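Local coordinates for protein Abbfa_003403 (Acinetobacter baumannii, PDB 4ZXH) that probably builds and releases a small peptide product as a four-domain nonribosomal peptide synthetase, carrying intermediates on a phosphopantetheine arm, at residues 167-172 with 367-372; 58-63 with 160-165; 231-236 with 374-379. One frame throughout, in Å; residues are numbered along the deposited sequence.

Contact 1 of 3, residues 167-172 with 367-372; sequences GLVAES and DEFKEL. With K (potassium ion), chain D.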
loop_
_atom_site.group_PDB
_atom_site.type_symbol
_atom_site.label_atom_id
_atom_site.label_comp_id
_atom_site.label_asym_id
_atom_site.label_seq_id
_atom_site.Cartn_x
_atom_site.Cartn_y
_atom_site.Cartn_z
ATOM N N GLY A 167 -34.843 27.790 27.703
ATOM C CA GLY A 167 -34.679 28.833 28.700
ATOM C C GLY A 167 -33.267 29.091 29.213
ATOM O O GLY A 167 -33.101 29.634 30.305
ATOM N N LEU A 168 -32.253 28.729 28.431
ATOM C CA LEU A 168 -30.854 28.891 28.844
ATOM C C LEU A 168 -30.191 30.196 28.375
ATOM O O LEU A 168 -29.281 30.699 29.023
ATOM C CB LEU A 168 -30.032 27.699 28.357
ATOM C CG LEU A 168 -30.426 26.395 29.033
ATOM C CD1 LEU A 168 -29.779 25.228 28.347
ATOM C CD2 LEU A 168 -30.008 26.454 30.480
ATOM N N VAL A 169 -30.634 30.739 27.248
ATOM C CA VAL A 169 -30.115 32.019 26.772
ATOM C C VAL A 169 -31.310 32.877 26.433
ATOM O O VAL A 169 -32.409 32.350 26.216
ATOM C CB VAL A 169 -29.182 31.882 25.523
ATOM C CG1 VAL A 169 -27.933 31.105 25.872
ATOM C CG2 VAL A 169 -29.913 31.233 24.371
ATOM N N ALA A 170 -31.117 34.188 26.378
ATOM C CA ALA A 170 -32.268 35.077 26.250
ATOM C C ALA A 170 -32.717 35.233 24.805
ATOM O O ALA A 170 -33.911 35.286 24.534
ATOM C CB ALA A 170 -31.964 36.432 26.859
ATOM N N GLU A 171 -31.777 35.301 23.868
ATOM C CA GLU A 171 -32.192 35.407 22.472
ATOM C C GLU A 171 -31.278 34.669 21.495
ATOM O O GLU A 171 -30.106 34.399 21.780
ATOM C CB GLU A 171 -32.314 36.877 22.072
ATOM C CG GLU A 171 -31.114 37.730 22.432
ATOM C CD GLU A 171 -31.324 39.200 22.097
ATOM O OE1 GLU A 171 -32.497 39.616 21.886
ATOM O OE2 GLU A 171 -30.313 39.937 22.043
ATOM N N SER A 172 -31.866 34.346 20.345
ATOM C CA SER A 172 -31.248 33.574 19.272
ATOM C C SER A 172 -31.717 34.100 17.922
ATOM O O SER A 172 -32.894 34.430 17.757
ATOM C CB SER A 172 -31.604 32.089 19.416
ATOM O OG SER A 172 -31.503 31.386 18.183
ATOM N N ASP A 367 -20.647 33.238 22.947
ATOM C CA ASP A 367 -19.863 33.480 24.161
ATOM C C ASP A 367 -20.276 32.632 25.374
ATOM O O ASP A 367 -19.410 32.076 26.066
ATOM C CB ASP A 367 -19.924 34.960 24.530
ATOM C CG ASP A 367 -19.190 35.845 23.526
ATOM O OD1 ASP A 367 -18.420 35.308 22.698
ATOM O OD2 ASP A 367 -19.383 37.082 23.564
ATOM N N GLU A 368 -21.587 32.525 25.617
ATOM C CA GLU A 368 -22.127 31.710 26.711
ATOM C C GLU A 368 -21.688 30.253 26.639
ATOM O O GLU A 368 -21.669 29.567 27.658
ATOM C CB GLU A 368 -23.663 31.751 26.726
ATOM C CG GLU A 368 -24.318 33.140 26.720
ATOM C CD GLU A 368 -24.514 33.692 25.309
ATOM O OE1 GLU A 368 -23.792 33.251 24.384
ATOM O OE2 GLU A 368 -25.398 34.548 25.112
ATOM N N PHE A 369 -21.341 29.790 25.433
ATOM C CA PHE A 369 -21.010 28.387 25.173
ATOM C C PHE A 369 -19.525 28.140 24.965
ATOM O O PHE A 369 -19.123 27.012 24.659
ATOM C CB PHE A 369 -21.750 27.880 23.931
ATOM C CG PHE A 369 -23.233 27.982 24.023
ATOM C CD1 PHE A 369 -23.987 26.912 24.470
ATOM C CD2 PHE A 369 -23.885 29.151 23.664
ATOM C CE1 PHE A 369 -25.380 27.008 24.556
ATOM C CE2 PHE A 369 -25.268 29.259 23.761
ATOM C CZ PHE A 369 -26.016 28.179 24.200
ATOM N N LYS A 370 -18.715 29.186 25.105
ATOM C CA LYS A 370 -17.281 29.100 24.833
ATOM C C LYS A 370 -16.627 27.937 25.590
ATOM O O LYS A 370 -16.175 26.960 24.992
ATOM C CB LYS A 370 -16.611 30.427 25.190
ATOM C CG LYS A 370 -15.090 30.461 25.079
ATOM C CD LYS A 370 -14.536 31.820 25.559
ATOM C CE LYS A 370 -13.025 31.775 25.813
ATOM N NZ LYS A 370 -12.652 30.873 26.951
ATOM N N GLU A 371 -16.619 28.025 26.911
ATOM C CA GLU A 371 -15.957 27.018 27.723
ATOM C C GLU A 371 -16.621 25.629 27.643
ATOM O O GLU A 371 -15.933 24.619 27.774
ATOM C CB GLU A 371 -15.877 27.510 29.171
ATOM C CG GLU A 371 -15.189 28.861 29.266
ATOM C CD GLU A 371 -14.897 29.285 30.692
ATOM O OE1 GLU A 371 -15.078 28.457 31.601
ATOM O OE2 GLU A 371 -14.491 30.452 30.910
ATOM N N LEU A 372 -17.933 25.569 27.402
ATOM C CA LEU A 372 -18.622 24.275 27.252
ATOM C C LEU A 372 -18.154 23.491 26.030
ATOM O O LEU A 372 -18.181 22.266 26.029
ATOM C CB LEU A 372 -20.134 24.456 27.146
ATOM C CG LEU A 372 -20.908 24.826 28.403
ATOM C CD1 LEU A 372 -22.381 24.963 28.071
ATOM C CD2 LEU A 372 -20.694 23.780 29.467
HETATM K K K D . -15.751 21.722 27.653
#

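Contact 2 of 3, residues 58-63 with 160-165; sequences IEILEA and RDVSKR. With PX4 (1,2-dimyristoyl-sn-glycero-3-phosphocholine), chain C.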
loop_
_atom_site.group_PDB
_atom_site.type_symbol
_atom_site.label_atom_id
_atom_site.label_comp_id
_atom_site.label_asym_id
_atom_site.label_seq_id
_atom_site.Cartn_x
_atom_site.Cartn_y
_atom_site.Cartn_z
ATOM N N ILE A 58 -39.408 16.251 25.077
ATOM C CA ILE A 58 -40.185 15.693 23.972
ATOM C C ILE A 58 -40.923 16.795 23.185
ATOM O O ILE A 58 -40.872 16.811 21.956
ATOM C CB ILE A 58 -41.221 14.649 24.463
ATOM C CG1 ILE A 58 -40.547 13.496 25.207
ATOM C CG2 ILE A 58 -41.988 14.075 23.292
ATOM C CD1 ILE A 58 -39.771 12.571 24.307
ATOM N N GLU A 59 -41.605 17.709 23.880
ATOM C CA GLU A 59 -42.324 18.796 23.196
ATOM C C GLU A 59 -41.399 19.637 22.303
ATOM O O GLU A 59 -41.770 20.020 21.191
ATOM C CB GLU A 59 -43.015 19.728 24.195
ATOM C CG GLU A 59 -43.977 19.063 25.147
ATOM C CD GLU A 59 -44.695 20.075 26.047
ATOM O OE1 GLU A 59 -44.427 21.296 25.912
ATOM O OE2 GLU A 59 -45.513 19.648 26.897
ATOM N N ILE A 60 -40.204 19.929 22.805
ATOM C CA ILE A 60 -39.268 20.791 22.096
ATOM C C ILE A 60 -38.635 20.031 20.930
ATOM O O ILE A 60 -38.515 20.566 19.830
ATOM C CB ILE A 60 -38.182 21.328 23.052
ATOM C CG1 ILE A 60 -38.796 22.343 24.014
ATOM C CG2 ILE A 60 -37.032 21.952 22.279
ATOM C CD1 ILE A 60 -37.975 22.571 25.270
ATOM N N LEU A 61 -38.245 18.783 21.179
ATOM C CA LEU A 61 -37.818 17.870 20.124
ATOM C C LEU A 61 -38.772 17.872 18.926
ATOM O O LEU A 61 -38.352 18.078 17.787
ATOM C CB LEU A 61 -37.692 16.443 20.667
ATOM C CG LEU A 61 -37.364 15.403 19.589
ATOM C CD1 LEU A 61 -36.042 15.716 18.956
ATOM C CD2 LEU A 61 -37.379 13.995 20.136
ATOM N N GLU A 62 -40.053 17.638 19.191
ATOM C CA GLU A 62 -41.065 17.592 18.139
ATOM C C GLU A 62 -41.198 18.913 17.397
ATOM O O GLU A 62 -41.485 18.927 16.200
ATOM C CB GLU A 62 -42.424 17.189 18.719
ATOM C CG GLU A 62 -42.599 15.681 18.865
ATOM C CD GLU A 62 -43.907 15.295 19.549
ATOM O OE1 GLU A 62 -44.553 16.166 20.176
ATOM O OE2 GLU A 62 -44.295 14.115 19.453
ATOM N N ALA A 63 -40.987 20.019 18.106
ATOM C CA ALA A 63 -41.118 21.353 17.515
ATOM C C ALA A 63 -39.933 21.668 16.612
ATOM O O ALA A 63 -40.089 22.269 15.543
ATOM C CB ALA A 63 -41.242 22.397 18.595
ATOM N N ARG A 160 -27.761 27.077 19.795
ATOM C CA ARG A 160 -28.198 28.311 20.388
ATOM C C ARG A 160 -29.722 28.352 20.389
ATOM O O ARG A 160 -30.340 28.632 21.409
ATOM C CB ARG A 160 -27.621 29.518 19.659
ATOM C CG ARG A 160 -27.976 30.819 20.387
ATOM C CD ARG A 160 -27.259 32.058 19.904
ATOM N NE ARG A 160 -27.434 33.045 20.960
ATOM C CZ ARG A 160 -26.589 33.202 21.975
ATOM N NH1 ARG A 160 -25.479 32.459 22.044
ATOM N NH2 ARG A 160 -26.854 34.099 22.923
ATOM N N ASP A 161 -30.326 28.043 19.250
ATOM C CA ASP A 161 -31.777 28.000 19.154
ATOM C C ASP A 161 -32.417 27.068 20.186
ATOM O O ASP A 161 -33.347 27.462 20.884
ATOM C CB ASP A 161 -32.191 27.568 17.757
ATOM C CG ASP A 161 -33.644 27.851 17.467
ATOM O OD1 ASP A 161 -34.004 29.049 17.303
ATOM O OD2 ASP A 161 -34.414 26.870 17.380
ATOM N N VAL A 162 -31.920 25.841 20.301
ATOM C CA VAL A 162 -32.554 24.892 21.206
ATOM C C VAL A 162 -32.360 25.306 22.666
ATOM O O VAL A 162 -33.238 25.100 23.505
ATOM C CB VAL A 162 -32.026 23.480 20.969
ATOM C CG1 VAL A 162 -32.596 22.506 21.991
ATOM C CG2 VAL A 162 -32.406 23.043 19.580
ATOM N N SER A 163 -31.226 25.925 22.963
ATOM C CA SER A 163 -30.987 26.457 24.294
ATOM C C SER A 163 -31.995 27.551 24.673
ATOM O O SER A 163 -32.422 27.644 25.822
ATOM C CB SER A 163 -29.568 27.000 24.374
ATOM O OG SER A 163 -28.628 25.941 24.445
ATOM N N LYS A 164 -32.366 28.388 23.710
ATOM C CA LYS A 164 -33.360 29.411 23.967
ATOM C C LYS A 164 -34.707 28.757 24.270
ATOM O O LYS A 164 -35.423 29.168 25.192
ATOM C CB LYS A 164 -33.494 30.371 22.782
ATOM C CG LYS A 164 -34.562 31.445 23.004
ATOM C CD LYS A 164 -34.740 32.333 21.790
ATOM C CE LYS A 164 -35.117 31.516 20.547
ATOM N NZ LYS A 164 -35.261 32.359 19.312
ATOM N N ARG A 165 -35.055 27.745 23.487
ATOM C CA ARG A 165 -36.320 27.063 23.684
ATOM C C ARG A 165 -36.374 26.455 25.076
ATOM O O ARG A 165 -37.442 26.367 25.681
ATOM C CB ARG A 165 -36.529 25.992 22.627
ATOM C CG ARG A 165 -36.684 26.528 21.216
ATOM C CD ARG A 165 -36.734 25.364 20.259
ATOM N NE ARG A 165 -36.668 25.755 18.859
ATOM C CZ ARG A 165 -37.679 25.648 18.001
ATOM N NH1 ARG A 165 -38.843 25.156 18.407
ATOM N NH2 ARG A 165 -37.525 26.019 16.730
HETATM O O1 PX4 C . -38.149 9.101 31.209
HETATM O O2 PX4 C . -36.708 9.523 33.340
HETATM P P1 PX4 C . -37.589 10.059 32.238
HETATM O O3 PX4 C . -38.774 10.934 32.903
HETATM C C1 PX4 C . -40.114 10.471 33.090
HETATM C C2 PX4 C . -40.851 11.476 33.981
HETATM N N1 PX4 C . -42.308 11.230 34.059
HETATM C C3 PX4 C . -42.596 9.785 34.095
HETATM C C4 PX4 C . -42.835 11.857 35.284
HETATM C C5 PX4 C . -42.980 11.841 32.903
HETATM O O4 PX4 C . -36.793 11.243 31.475
HETATM C C6 PX4 C . -35.437 11.609 31.751
HETATM C C7 PX4 C . -34.822 12.163 30.470
HETATM C C8 PX4 C . -35.512 11.407 29.338
HETATM O O5 PX4 C . -35.021 11.837 28.072
HETATM C C9 PX4 C . -35.884 11.886 26.898
HETATM O O6 PX4 C . -37.086 11.717 27.010
HETATM C C10 PX4 C . -35.281 12.160 25.544
HETATM C C11 PX4 C . -35.547 13.593 25.106
HETATM C C12 PX4 C . -34.224 14.293 24.834
HETATM C C13 PX4 C . -34.386 15.236 23.649
HETATM C C14 PX4 C . -33.986 16.650 24.038
HETATM C C15 PX4 C . -34.532 17.610 22.997
HETATM C C16 PX4 C . -33.400 18.407 22.384
HETATM C C17 PX4 C . -33.888 19.174 21.170
HETATM C C18 PX4 C . -33.732 18.326 19.908
HETATM C C19 PX4 C . -32.558 18.782 19.057
HETATM C C20 PX4 C . -32.111 17.650 18.138
HETATM C C21 PX4 C . -31.006 18.121 17.192
HETATM C C22 PX4 C . -30.068 16.999 16.777
HETATM O O7 PX4 C . -35.060 13.575 30.345
HETATM C C23 PX4 C . -33.857 14.335 29.981
HETATM O O8 PX4 C . -32.783 13.861 30.297
HETATM C C24 PX4 C . -33.949 15.658 29.216
HETATM C C25 PX4 C . -32.613 16.364 28.929
HETATM C C26 PX4 C . -32.765 17.584 28.000
HETATM C C27 PX4 C . -31.422 18.238 27.621
HETATM C C28 PX4 C . -31.554 19.485 26.740
HETATM C C29 PX4 C . -30.206 20.128 26.365
HETATM C C30 PX4 C . -30.353 21.412 25.534
HETATM C C31 PX4 C . -29.214 21.708 24.527
HETATM C C32 PX4 C . -29.362 20.857 23.257
HETATM C C33 PX4 C . -28.643 21.364 21.998
HETATM C C34 PX4 C . -28.445 20.243 20.973
HETATM C C35 PX4 C . -28.436 20.667 19.501
HETATM C C36 PX4 C . -27.127 20.311 18.814
#

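Contact 3 of 3, residues 231-236 with 374-379; sequences SLVFRV and LPIQTP. With K (potassium ion), chain D.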
loop_
_atom_site.group_PDB
_atom_site.type_symbol
_atom_site.label_atom_id
_atom_site.label_comp_id
_atom_site.label_asym_id
_atom_site.label_seq_id
_atom_site.Cartn_x
_atom_site.Cartn_y
_atom_site.Cartn_z
ATOM N N SER A 231 -6.965 11.044 19.825
ATOM C CA SER A 231 -6.862 12.498 20.018
ATOM C C SER A 231 -5.962 12.813 21.180
ATOM O O SER A 231 -6.047 12.155 22.206
ATOM C CB SER A 231 -8.233 13.134 20.284
ATOM O OG SER A 231 -9.180 12.822 19.276
ATOM N N LEU A 232 -5.115 13.825 21.032
ATOM C CA LEU A 232 -4.251 14.266 22.128
ATOM C C LEU A 232 -4.442 15.765 22.421
ATOM O O LEU A 232 -4.024 16.610 21.636
ATOM C CB LEU A 232 -2.791 13.964 21.799
ATOM C CG LEU A 232 -1.740 14.551 22.744
ATOM C CD1 LEU A 232 -2.014 14.169 24.166
ATOM C CD2 LEU A 232 -0.355 14.077 22.334
ATOM N N VAL A 233 -5.083 16.098 23.538
ATOM C CA VAL A 233 -5.296 17.508 23.871
ATOM C C VAL A 233 -4.056 18.125 24.532
ATOM O O VAL A 233 -3.489 17.566 25.476
ATOM C CB VAL A 233 -6.528 17.678 24.784
ATOM C CG1 VAL A 233 -6.768 19.157 25.097
ATOM C CG2 VAL A 233 -7.756 17.072 24.101
ATOM N N PHE A 234 -3.613 19.261 24.015
ATOM C CA PHE A 234 -2.463 19.951 24.595
ATOM C C PHE A 234 -2.793 21.427 24.819
ATOM O O PHE A 234 -3.819 21.906 24.344
ATOM C CB PHE A 234 -1.237 19.815 23.695
ATOM C CG PHE A 234 -1.418 20.416 22.324
ATOM C CD1 PHE A 234 -2.076 19.712 21.322
ATOM C CD2 PHE A 234 -0.940 21.687 22.037
ATOM C CE1 PHE A 234 -2.258 20.270 20.068
ATOM C CE2 PHE A 234 -1.113 22.252 20.778
ATOM C CZ PHE A 234 -1.772 21.550 19.797
ATOM N N ARG A 235 -1.936 22.142 25.548
ATOM C CA ARG A 235 -2.089 23.596 25.695
ATOM C C ARG A 235 -0.778 24.337 25.487
ATOM O O ARG A 235 0.280 23.901 25.947
ATOM C CB ARG A 235 -2.655 23.953 27.067
ATOM C CG ARG A 235 -3.973 23.298 27.362
ATOM C CD ARG A 235 -4.450 23.585 28.745
ATOM N NE ARG A 235 -5.248 22.471 29.225
ATOM C CZ ARG A 235 -6.018 22.512 30.303
ATOM N NH1 ARG A 235 -6.118 23.633 31.014
ATOM N NH2 ARG A 235 -6.707 21.429 30.648
ATOM N N VAL A 236 -0.861 25.462 24.792
ATOM C CA VAL A 236 0.293 26.329 24.612
ATOM C C VAL A 236 0.459 27.283 25.810
ATOM O O VAL A 236 -0.500 27.933 26.231
ATOM C CB VAL A 236 0.166 27.135 23.318
ATOM C CG1 VAL A 236 1.380 28.014 23.134
ATOM C CG2 VAL A 236 -0.004 26.197 22.135
ATOM N N LEU A 374 -15.131 23.650 24.584
ATOM C CA LEU A 374 -13.708 23.309 24.593
ATOM C C LEU A 374 -13.485 21.793 24.725
ATOM O O LEU A 374 -14.367 21.050 25.155
ATOM C CB LEU A 374 -12.995 24.050 25.729
ATOM C CG LEU A 374 -12.763 25.549 25.542
ATOM C CD1 LEU A 374 -12.122 26.155 26.774
ATOM C CD2 LEU A 374 -11.884 25.776 24.346
ATOM N N PRO A 375 -12.299 21.317 24.343
ATOM C CA PRO A 375 -12.094 19.874 24.453
ATOM C C PRO A 375 -11.604 19.492 25.836
ATOM O O PRO A 375 -11.158 18.364 26.044
ATOM C CB PRO A 375 -11.022 19.595 23.405
ATOM C CG PRO A 375 -10.914 20.885 22.589
ATOM C CD PRO A 375 -11.246 21.954 23.543
ATOM N N ILE A 376 -11.673 20.435 26.768
ATOM C CA ILE A 376 -11.242 20.197 28.139
ATOM C C ILE A 376 -12.389 20.418 29.118
ATOM O O ILE A 376 -13.324 21.189 28.840
ATOM C CB ILE A 376 -10.096 21.124 28.545
ATOM C CG1 ILE A 376 -10.583 22.573 28.544
ATOM C CG2 ILE A 376 -8.937 20.982 27.604
ATOM C CD1 ILE A 376 -9.733 23.450 29.343
ATOM N N GLN A 377 -12.310 19.752 30.267
ATOM C CA GLN A 377 -13.281 19.987 31.322
ATOM C C GLN A 377 -13.112 21.377 31.899
ATOM O O GLN A 377 -11.995 21.856 32.084
ATOM C CB GLN A 377 -13.175 18.945 32.436
ATOM C CG GLN A 377 -14.272 19.074 33.489
ATOM C CD GLN A 377 -15.468 18.235 33.164
ATOM O OE1 GLN A 377 -16.552 18.757 32.938
ATOM N NE2 GLN A 377 -15.294 16.927 33.164
ATOM N N THR A 378 -14.247 21.998 32.196
ATOM C CA THR A 378 -14.322 23.300 32.834
ATOM C C THR A 378 -15.494 23.291 33.795
ATOM O O THR A 378 -16.542 22.733 33.480
ATOM C CB THR A 378 -14.504 24.415 31.795
ATOM O OG1 THR A 378 -13.283 24.598 31.070
ATOM C CG2 THR A 378 -14.876 25.698 32.451
ATOM N N PRO A 379 -15.328 23.902 34.977
ATOM C CA PRO A 379 -16.420 24.000 35.957
ATOM C C PRO A 379 -17.553 24.983 35.569
ATOM O O PRO A 379 -18.524 25.088 36.334
ATOM C CB PRO A 379 -15.698 24.481 37.218
ATOM C CG PRO A 379 -14.496 25.210 36.703
ATOM C CD PRO A 379 -14.057 24.424 35.512
HETATM K K K D . -15.751 21.722 27.653
#

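Contact 1 of 3, residues 167-172 with 367-372
V169 meets F369 where the turn that leaves helix 152-165 of the condensation domain leans on the loop that wraps a potassium ion. A Schellman motif ends the helix at G167, whose positive phi of 85° suits glycine: at these angles a CB would press on the preceding carbonyl oxygen. The chain then reverses, and V169, with its CB directed at the loop, reaches F369 with a single methyl. CG1 lies 3.9 Å from F369 CE2, and it is just as far from CZ, so the far corner of the ring takes the contact. The two side chains cross at about a right angle, and the methyl comes at the ring obliquely. With chi1 near -64°, V169 CG1 stands anti to the carbonyl carbon and is thereby turned toward the loop. The same methyl is 4.2 Å from E368 CG, at the aliphatic root of a side chain whose carboxylate goes elsewhere: E368 OE2 forms a salt bridge with R160 NH2. Glutamate thus serves two ends, carbon against valine and charge against the arginine of the helix. A compact apolar residue suits the half-covered turn, whereas the large F369 is buried and fills the angle between loop and helix. Further along the loop, E371 O and L372 O bind potassium at 2.9 and 3.0 Å, and three further ligands complete the site. F369 also packs on R160 and S163 of helix 152-165 and on L382 of strand 382-383, while L168 turns in to L387 and L389 of strand 387-391.

Contact 2 of 3, residues 58-63 with 160-165
R165, in the last turn of helix 152-165, lies against I60 and A63 of helix 56-67, and its chain can be followed outward along that neighbour. Its CB starts 4.1 Å from I60 CG2. CG stands anti to the carbonyl carbon (chi1 -66°), and the chain runs extended from CG to NE, which lays CD alongside the same methyl at 4.0 Å; the two side chains slide past each other in opposite directions. NE turns to its own helix, one turn back, and bonds D161 OD2 at 2.9 Å with an N-H...O angle of 163°, reaching that oxygen from above the carboxylate plane. NH2 gives the same oxygen a longer bond, 3.3 Å and more bent, aimed at its syn lone pair. NH1 ends 3.7 Å from A63 CB, meeting it obliquely. Arginine suits this place because its methylene run covers isoleucine while its charged head stays at the partly exposed border of the helix pair, where D67 and D161 are both salt-bridge partners and Y68 OH also bonds D161 OD2. Alanine leaves room for that head.

These helices belong to the N-terminal half of a chloramphenicol acetyltransferase-like condensation domain; the axes of the two short segments approach to 10.9 Å, with N-to-C directions 140° apart, closer to antiparallel than parallel. Along one side of the pair run the two myristoyl tails of a bound phospholipid: V162 CG1 touches C17 of one and C32 of the other, and L61 CD1 nears C18. Branched apolar residues fit such a greasy lining. I60 CD1 approaches R165 O at 3.9 Å.

Contact 3 of 3, residues 231-236 with 374-379
I376 is the buried partner of this contact, and V233 and R235, solvent-exposed residues of an edge strand, close over it. The packing concentrates on I376, which has more surface covered across the contact than any other residue. V233 CG1 lies 3.8 Å from I376 CG2, the two side chains crossing at about a right angle, and R235 NH2 comes equally near that methyl. With chi1 near 65°, I376 places CG1 between its backbone N and carbonyl carbon, and CD1 then sits over one face of the R235 guanidinium, 3.7 Å above its plane and offset toward the rim. The arginine gets there by an extended run from CG to NE, its CB having set off at an angle to the loop. An alkyl group can lie on the flat face of a guanidinium because the N-H bonds point outward in its plane; R235 also touches E414.

Strand 229-235 is the edge of the four-stranded sheet in the C-terminal half of the condensation domain, hydrogen-bonded to strand 414-422; F234 faces away to helix 428-447. Segment 374-379 binds potassium, with L374 O at 2.9 Å and I376 O at 2.8 Å. Backbone carbonyl oxygens are natural ligands for this large ion, so I376 spends its backbone on the metal and its side chain on the strand. The other three ligands come from E371, L372 and S391.

Toward solvent the contact is lighter: exposed V233 also touches partly exposed P375, its CG2 4.2 Å from P375 CB and 4.1 Å from P375 O, the two side chains crossing obliquely. The proline also rests on V416 and V418, covering part of strand 414-422 beside V233.

All three contacts lie in the condensation domain, and all are partly buried. Contacts 1 and 3 share one element, the loop before strand 382-383, and so one potassium site: each supplies two carbonyl ligands, while its side chains reach in contact 1 to a helix end and in contact 3 to a sheet edge. Contacts 1 and 2 also touch directly, the loop of contact 1 meeting helix 152-165 of contact 2. Contact 2 couples lipid-lined apolar packing with a charged border; contact 3 sets an arginine face on isoleucine at a more exposed surface. Contacts 2 and 3 do not touch, their nearest atoms about 14 Å apart.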